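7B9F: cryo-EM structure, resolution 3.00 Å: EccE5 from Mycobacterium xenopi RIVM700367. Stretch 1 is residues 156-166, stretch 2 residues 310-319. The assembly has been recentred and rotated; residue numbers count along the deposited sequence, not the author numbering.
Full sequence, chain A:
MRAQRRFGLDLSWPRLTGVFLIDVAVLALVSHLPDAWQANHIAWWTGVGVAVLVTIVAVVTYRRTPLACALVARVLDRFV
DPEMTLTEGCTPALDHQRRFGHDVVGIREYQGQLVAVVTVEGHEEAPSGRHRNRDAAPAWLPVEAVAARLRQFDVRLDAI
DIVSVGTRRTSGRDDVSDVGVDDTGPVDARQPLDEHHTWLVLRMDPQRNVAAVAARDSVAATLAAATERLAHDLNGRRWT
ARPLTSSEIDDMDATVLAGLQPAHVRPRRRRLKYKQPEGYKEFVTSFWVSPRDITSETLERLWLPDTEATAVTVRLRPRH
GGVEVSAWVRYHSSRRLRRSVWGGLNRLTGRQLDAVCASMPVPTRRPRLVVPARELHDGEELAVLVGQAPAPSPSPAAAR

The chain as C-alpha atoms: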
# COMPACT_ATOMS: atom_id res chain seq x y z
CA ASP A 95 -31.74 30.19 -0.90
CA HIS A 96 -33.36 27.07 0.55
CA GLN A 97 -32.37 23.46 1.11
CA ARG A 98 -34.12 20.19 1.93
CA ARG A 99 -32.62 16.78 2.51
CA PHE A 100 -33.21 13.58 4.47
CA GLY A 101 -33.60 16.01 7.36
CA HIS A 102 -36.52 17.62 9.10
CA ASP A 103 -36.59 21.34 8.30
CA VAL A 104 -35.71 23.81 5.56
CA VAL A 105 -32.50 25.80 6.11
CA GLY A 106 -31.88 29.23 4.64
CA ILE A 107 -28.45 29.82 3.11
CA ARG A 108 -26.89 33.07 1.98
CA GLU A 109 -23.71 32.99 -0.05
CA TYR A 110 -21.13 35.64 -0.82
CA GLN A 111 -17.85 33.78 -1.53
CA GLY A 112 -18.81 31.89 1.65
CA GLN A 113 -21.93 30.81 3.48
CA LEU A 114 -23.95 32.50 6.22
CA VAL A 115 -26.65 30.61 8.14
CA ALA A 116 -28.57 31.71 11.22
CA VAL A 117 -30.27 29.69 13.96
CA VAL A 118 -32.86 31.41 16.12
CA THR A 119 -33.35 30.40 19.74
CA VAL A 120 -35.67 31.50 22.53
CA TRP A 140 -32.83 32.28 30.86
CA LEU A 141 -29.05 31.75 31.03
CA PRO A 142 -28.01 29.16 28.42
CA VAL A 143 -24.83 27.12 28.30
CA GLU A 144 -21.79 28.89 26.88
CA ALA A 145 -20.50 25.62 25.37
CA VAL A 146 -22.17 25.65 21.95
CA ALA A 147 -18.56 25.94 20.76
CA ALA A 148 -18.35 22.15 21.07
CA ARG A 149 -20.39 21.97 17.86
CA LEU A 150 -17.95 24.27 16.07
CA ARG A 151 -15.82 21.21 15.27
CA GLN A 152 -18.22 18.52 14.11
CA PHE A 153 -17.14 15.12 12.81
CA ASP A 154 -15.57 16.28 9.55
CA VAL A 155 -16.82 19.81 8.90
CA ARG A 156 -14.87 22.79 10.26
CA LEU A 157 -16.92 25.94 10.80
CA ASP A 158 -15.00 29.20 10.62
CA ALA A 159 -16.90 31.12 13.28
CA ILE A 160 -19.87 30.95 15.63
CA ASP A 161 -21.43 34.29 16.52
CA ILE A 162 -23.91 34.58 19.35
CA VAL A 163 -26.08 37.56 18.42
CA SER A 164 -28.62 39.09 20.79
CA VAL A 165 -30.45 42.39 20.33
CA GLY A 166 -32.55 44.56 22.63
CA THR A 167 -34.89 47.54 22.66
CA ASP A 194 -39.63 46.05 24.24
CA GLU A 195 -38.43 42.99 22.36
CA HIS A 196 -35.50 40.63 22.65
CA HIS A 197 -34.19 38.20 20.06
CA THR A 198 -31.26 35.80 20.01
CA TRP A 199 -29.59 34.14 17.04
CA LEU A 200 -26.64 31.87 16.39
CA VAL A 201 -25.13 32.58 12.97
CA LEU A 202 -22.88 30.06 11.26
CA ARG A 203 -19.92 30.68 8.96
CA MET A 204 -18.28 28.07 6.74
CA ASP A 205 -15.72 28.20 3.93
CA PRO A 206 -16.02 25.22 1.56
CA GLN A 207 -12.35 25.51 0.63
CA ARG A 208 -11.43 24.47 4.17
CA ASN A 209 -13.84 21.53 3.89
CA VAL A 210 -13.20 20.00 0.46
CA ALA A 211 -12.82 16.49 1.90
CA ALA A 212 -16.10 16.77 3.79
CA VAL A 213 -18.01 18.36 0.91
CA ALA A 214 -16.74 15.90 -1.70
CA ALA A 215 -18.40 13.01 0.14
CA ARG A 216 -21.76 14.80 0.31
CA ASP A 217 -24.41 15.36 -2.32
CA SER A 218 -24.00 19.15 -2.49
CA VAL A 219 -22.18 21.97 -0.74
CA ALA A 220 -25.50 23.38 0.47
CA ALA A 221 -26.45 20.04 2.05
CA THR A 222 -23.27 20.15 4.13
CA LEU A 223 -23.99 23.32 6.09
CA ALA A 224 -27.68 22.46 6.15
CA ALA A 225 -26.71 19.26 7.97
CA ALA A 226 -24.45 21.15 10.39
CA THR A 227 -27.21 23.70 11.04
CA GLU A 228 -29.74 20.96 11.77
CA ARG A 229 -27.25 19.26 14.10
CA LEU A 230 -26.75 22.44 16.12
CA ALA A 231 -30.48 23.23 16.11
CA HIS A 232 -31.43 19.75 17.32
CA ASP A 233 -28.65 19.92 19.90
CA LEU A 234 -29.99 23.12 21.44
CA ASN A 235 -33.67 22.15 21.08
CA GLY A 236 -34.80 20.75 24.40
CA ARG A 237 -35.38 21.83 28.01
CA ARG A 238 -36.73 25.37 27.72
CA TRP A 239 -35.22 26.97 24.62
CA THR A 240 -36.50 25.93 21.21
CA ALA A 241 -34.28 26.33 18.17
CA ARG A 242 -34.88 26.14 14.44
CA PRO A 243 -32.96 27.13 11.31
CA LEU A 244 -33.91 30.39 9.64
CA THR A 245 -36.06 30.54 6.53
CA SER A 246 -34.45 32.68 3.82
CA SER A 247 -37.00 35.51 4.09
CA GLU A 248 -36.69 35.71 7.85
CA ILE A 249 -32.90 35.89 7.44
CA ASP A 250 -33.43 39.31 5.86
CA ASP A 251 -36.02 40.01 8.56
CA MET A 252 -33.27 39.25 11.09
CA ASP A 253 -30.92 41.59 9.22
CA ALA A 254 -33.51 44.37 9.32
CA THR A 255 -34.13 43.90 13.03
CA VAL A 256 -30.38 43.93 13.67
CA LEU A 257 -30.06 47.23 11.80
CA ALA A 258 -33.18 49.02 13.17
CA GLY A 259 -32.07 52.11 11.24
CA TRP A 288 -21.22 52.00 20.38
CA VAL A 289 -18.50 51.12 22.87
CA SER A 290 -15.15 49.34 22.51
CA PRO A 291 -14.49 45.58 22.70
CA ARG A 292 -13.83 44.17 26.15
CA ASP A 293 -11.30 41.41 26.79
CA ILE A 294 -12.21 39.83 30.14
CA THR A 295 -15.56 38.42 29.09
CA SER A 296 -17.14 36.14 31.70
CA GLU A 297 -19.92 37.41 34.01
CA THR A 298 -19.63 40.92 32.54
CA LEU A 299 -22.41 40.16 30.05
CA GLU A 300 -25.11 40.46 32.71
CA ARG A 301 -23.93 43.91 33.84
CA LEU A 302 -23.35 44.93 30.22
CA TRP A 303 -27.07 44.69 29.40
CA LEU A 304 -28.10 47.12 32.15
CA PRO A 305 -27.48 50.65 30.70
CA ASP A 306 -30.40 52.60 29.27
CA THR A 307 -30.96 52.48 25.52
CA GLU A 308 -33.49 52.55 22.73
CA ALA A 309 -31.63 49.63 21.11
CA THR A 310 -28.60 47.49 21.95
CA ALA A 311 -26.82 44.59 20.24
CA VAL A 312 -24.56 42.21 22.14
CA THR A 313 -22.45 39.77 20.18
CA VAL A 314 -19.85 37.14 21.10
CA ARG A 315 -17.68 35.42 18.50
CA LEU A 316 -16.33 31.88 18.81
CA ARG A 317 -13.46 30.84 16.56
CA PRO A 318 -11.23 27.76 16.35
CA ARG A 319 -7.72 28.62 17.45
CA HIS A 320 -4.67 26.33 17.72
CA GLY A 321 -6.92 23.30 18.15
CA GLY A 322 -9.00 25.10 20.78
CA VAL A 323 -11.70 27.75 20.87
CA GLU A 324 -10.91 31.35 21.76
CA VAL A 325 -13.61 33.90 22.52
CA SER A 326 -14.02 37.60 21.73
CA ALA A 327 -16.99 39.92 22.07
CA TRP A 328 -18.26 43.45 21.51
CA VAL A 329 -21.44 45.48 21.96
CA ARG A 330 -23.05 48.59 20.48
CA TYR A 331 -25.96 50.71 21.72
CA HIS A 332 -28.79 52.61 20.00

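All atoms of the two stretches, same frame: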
# COMPACT_ATOMS: atom_id res chain seq x y z
N ARG A 156 -15.64 21.85 9.44
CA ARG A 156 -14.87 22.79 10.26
C ARG A 156 -15.46 24.18 10.03
O ARG A 156 -15.14 24.83 9.03
CB ARG A 156 -13.39 22.76 9.89
CG ARG A 156 -12.70 21.43 10.13
CD ARG A 156 -12.51 21.17 11.60
NE ARG A 156 -11.97 19.83 11.85
CZ ARG A 156 -12.64 18.86 12.45
NH1 ARG A 156 -13.89 19.05 12.87
NH2 ARG A 156 -12.07 17.67 12.63
N LEU A 157 -16.31 24.62 10.94
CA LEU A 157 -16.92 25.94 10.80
C LEU A 157 -15.91 27.02 11.14
O LEU A 157 -15.09 26.87 12.04
CB LEU A 157 -18.15 26.04 11.70
CG LEU A 157 -19.49 25.62 11.08
CD1 LEU A 157 -19.50 24.18 10.60
CD2 LEU A 157 -20.57 25.80 12.10
N ASP A 158 -15.97 28.13 10.40
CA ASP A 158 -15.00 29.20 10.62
C ASP A 158 -15.31 30.00 11.87
O ASP A 158 -14.38 30.41 12.58
CB ASP A 158 -14.94 30.13 9.42
CG ASP A 158 -14.33 29.48 8.21
OD1 ASP A 158 -13.49 28.58 8.38
OD2 ASP A 158 -14.68 29.89 7.08
N ALA A 159 -16.58 30.28 12.14
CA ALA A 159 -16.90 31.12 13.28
C ALA A 159 -18.32 30.82 13.74
O ALA A 159 -19.18 30.42 12.96
CB ALA A 159 -16.76 32.60 12.93
N ILE A 160 -18.54 31.03 15.03
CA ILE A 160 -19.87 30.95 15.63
C ILE A 160 -20.10 32.29 16.30
O ILE A 160 -19.34 32.68 17.19
CB ILE A 160 -19.97 29.83 16.66
CG1 ILE A 160 -19.63 28.49 16.04
CG2 ILE A 160 -21.37 29.78 17.23
CD1 ILE A 160 -20.50 28.11 14.96
N ASP A 161 -21.13 33.01 15.89
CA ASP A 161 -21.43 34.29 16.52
C ASP A 161 -22.75 34.19 17.27
O ASP A 161 -23.79 33.94 16.66
CB ASP A 161 -21.49 35.42 15.49
CG ASP A 161 -20.15 35.70 14.86
OD1 ASP A 161 -19.13 35.30 15.44
OD2 ASP A 161 -20.11 36.33 13.78
N ILE A 162 -22.69 34.38 18.58
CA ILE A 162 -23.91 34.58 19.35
C ILE A 162 -24.34 36.02 19.15
O ILE A 162 -23.58 36.95 19.41
CB ILE A 162 -23.68 34.29 20.84
CG1 ILE A 162 -23.35 32.83 21.11
CG2 ILE A 162 -24.91 34.68 21.63
CD1 ILE A 162 -21.87 32.50 21.10
N VAL A 163 -25.56 36.22 18.65
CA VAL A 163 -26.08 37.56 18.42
C VAL A 163 -27.36 37.72 19.22
O VAL A 163 -28.28 36.90 19.10
CB VAL A 163 -26.35 37.83 16.93
CG1 VAL A 163 -26.88 39.23 16.75
CG2 VAL A 163 -25.07 37.65 16.14
N SER A 164 -27.43 38.77 20.03
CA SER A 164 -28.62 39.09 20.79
C SER A 164 -28.85 40.59 20.71
O SER A 164 -27.90 41.37 20.80
CB SER A 164 -28.48 38.65 22.25
OG SER A 164 -27.20 38.97 22.74
N VAL A 165 -30.11 40.99 20.56
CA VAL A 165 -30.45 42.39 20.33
C VAL A 165 -31.54 42.78 21.32
O VAL A 165 -32.29 41.94 21.80
CB VAL A 165 -30.89 42.61 18.86
CG1 VAL A 165 -32.18 41.88 18.56
CG2 VAL A 165 -30.96 44.09 18.50
N GLY A 166 -31.59 44.08 21.65
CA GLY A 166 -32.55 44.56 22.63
C GLY A 166 -33.12 45.91 22.23
O GLY A 166 -32.68 46.54 21.27
N THR A 310 -29.92 47.97 21.55
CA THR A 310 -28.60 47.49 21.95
C THR A 310 -28.38 46.10 21.37
O THR A 310 -29.30 45.28 21.32
CB THR A 310 -28.44 47.48 23.47
OG1 THR A 310 -27.16 46.94 23.82
CG2 THR A 310 -29.54 46.69 24.15
N ALA A 311 -27.16 45.85 20.89
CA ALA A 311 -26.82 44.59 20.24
C ALA A 311 -25.56 44.04 20.87
O ALA A 311 -24.49 44.64 20.76
CB ALA A 311 -26.63 44.78 18.74
N VAL A 312 -25.68 42.88 21.50
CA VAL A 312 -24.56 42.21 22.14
C VAL A 312 -24.17 41.02 21.29
O VAL A 312 -25.03 40.20 20.92
CB VAL A 312 -24.94 41.76 23.56
CG1 VAL A 312 -23.71 41.28 24.29
CG2 VAL A 312 -25.63 42.88 24.30
N THR A 313 -22.89 40.89 20.99
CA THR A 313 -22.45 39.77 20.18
C THR A 313 -21.12 39.21 20.67
O THR A 313 -20.24 39.95 21.11
CB THR A 313 -22.36 40.15 18.70
OG1 THR A 313 -21.94 39.01 17.94
CG2 THR A 313 -21.43 41.30 18.49
N VAL A 314 -21.02 37.89 20.65
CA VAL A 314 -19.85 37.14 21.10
C VAL A 314 -19.44 36.19 19.98
O VAL A 314 -20.28 35.43 19.48
CB VAL A 314 -20.14 36.36 22.39
CG1 VAL A 314 -18.88 35.72 22.88
CG2 VAL A 314 -20.72 37.26 23.46
N ARG A 315 -18.18 36.23 19.60
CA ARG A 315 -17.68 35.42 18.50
C ARG A 315 -16.84 34.27 19.02
O ARG A 315 -15.95 34.46 19.86
CB ARG A 315 -16.85 36.27 17.53
CG ARG A 315 -16.10 35.47 16.50
CD ARG A 315 -15.68 36.35 15.35
NE ARG A 315 -16.83 36.75 14.56
CZ ARG A 315 -16.76 37.48 13.46
NH1 ARG A 315 -15.59 37.91 13.02
NH2 ARG A 315 -17.87 37.80 12.80
N LEU A 316 -17.12 33.07 18.52
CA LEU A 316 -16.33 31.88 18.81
C LEU A 316 -15.59 31.45 17.56
O LEU A 316 -16.19 31.31 16.49
CB LEU A 316 -17.23 30.74 19.29
CG LEU A 316 -18.17 31.07 20.44
CD1 LEU A 316 -19.22 29.99 20.56
CD2 LEU A 316 -17.40 31.19 21.72
N ARG A 317 -14.28 31.25 17.68
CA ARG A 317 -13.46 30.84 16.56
C ARG A 317 -12.57 29.67 16.98
O ARG A 317 -12.15 29.60 18.13
CB ARG A 317 -12.57 31.99 16.08
CG ARG A 317 -13.31 33.11 15.40
CD ARG A 317 -12.37 33.86 14.48
NE ARG A 317 -12.02 33.07 13.31
CZ ARG A 317 -10.77 32.84 12.92
NH1 ARG A 317 -9.76 33.34 13.61
NH2 ARG A 317 -10.54 32.11 11.84
N PRO A 318 -12.27 28.76 16.06
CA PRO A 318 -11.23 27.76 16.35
C PRO A 318 -9.87 28.43 16.37
O PRO A 318 -9.60 29.35 15.60
CB PRO A 318 -11.35 26.77 15.20
CG PRO A 318 -11.94 27.54 14.10
CD PRO A 318 -12.77 28.64 14.69
N ARG A 319 -9.01 27.96 17.26
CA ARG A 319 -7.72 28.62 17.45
C ARG A 319 -6.76 27.61 18.05
O ARG A 319 -6.95 27.20 19.20
CB ARG A 319 -7.87 29.84 18.34
CG ARG A 319 -6.66 30.74 18.42
CD ARG A 319 -6.40 31.47 17.11
NE ARG A 319 -5.42 30.80 16.27
CZ ARG A 319 -5.36 30.92 14.94
NH1 ARG A 319 -6.24 31.69 14.31
NH2 ARG A 319 -4.43 30.28 14.25

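Two strands far apart in sequence run side by side in antiparallel fashion, their directions 165° apart, and most of the hydrogen bonds that join them are backbone to backbone. In such a ladder, every second residue turns both its N and its O toward the neighbouring strand. Here those residues are I160, I162, S164 and G166, facing L316, V314, V312 and T310. I160 N donates to L316 O (2.8 Å) and L316 N returns a bond to I160 O (2.6 Å). I162 N reaches V314 O at 2.8 Å, answered by V314 N to I162 O at 3.0 Å. S164 N to V312 O (2.9 Å) and V312 N to S164 O (2.8 Å) form the third pair, and G166 N to T310 O (2.6 Å) with T310 N to G166 O (3.1 Å) the fourth. All eight amide hydrogens are thus satisfied.

Two of the carbonyls accept a second hydrogen bond, from a hydroxyl. T313 OG1 donates to I162 O at 3.0 Å, and S164 OG donates to V312 O at 3.1 Å. Threonine and serine suit these places because a short side chain keeps its hydroxyl close to the backbone. Between the hydrogen-bonded pairs, CA-H groups also approach carbonyl oxygens, as where T313 CA lies 3.1 Å from I162 O.

The salt bridge between the stretches joins D161 and R315, a non-hydrogen-bonded pair whose CA atoms are 4.4 Å apart and whose side chains share one face of the sheet. R315 NE donates to D161 OD1 and R315 NH2 to D161 OD2, both at 2.9 Å, so the carboxylate meets the edge of the guanidinium in a two-pronged salt bridge. D161 is buried, and its OD2 is also hydrogen-bonded elsewhere in the structure.

On the opposite face, I160, I162, L316, V314 and V312 are apolar, while S164 and T310 are polar. I160 CB packs 3.9 Å from L316 CB, while I162 CD1 extends diagonally to L316 CD1 at 3.7 Å. Branched aliphatic residues fill this part of the layer without leaving polar side-chain groups to satisfy. S164 OG is satisfied by V312 O, and T310 OG1 elsewhere in the structure. Opposite T310, G166 has no side chain; a CB there would lie only 3.1 Å from T310 CG2, so glycine relieves a tight spot.

Beyond the paired residues, P318 CD rests 3.2 Å from D158 O. Proline has no amide hydrogen to offer, so this is a packing contact. Together the stretches bury 762 Å².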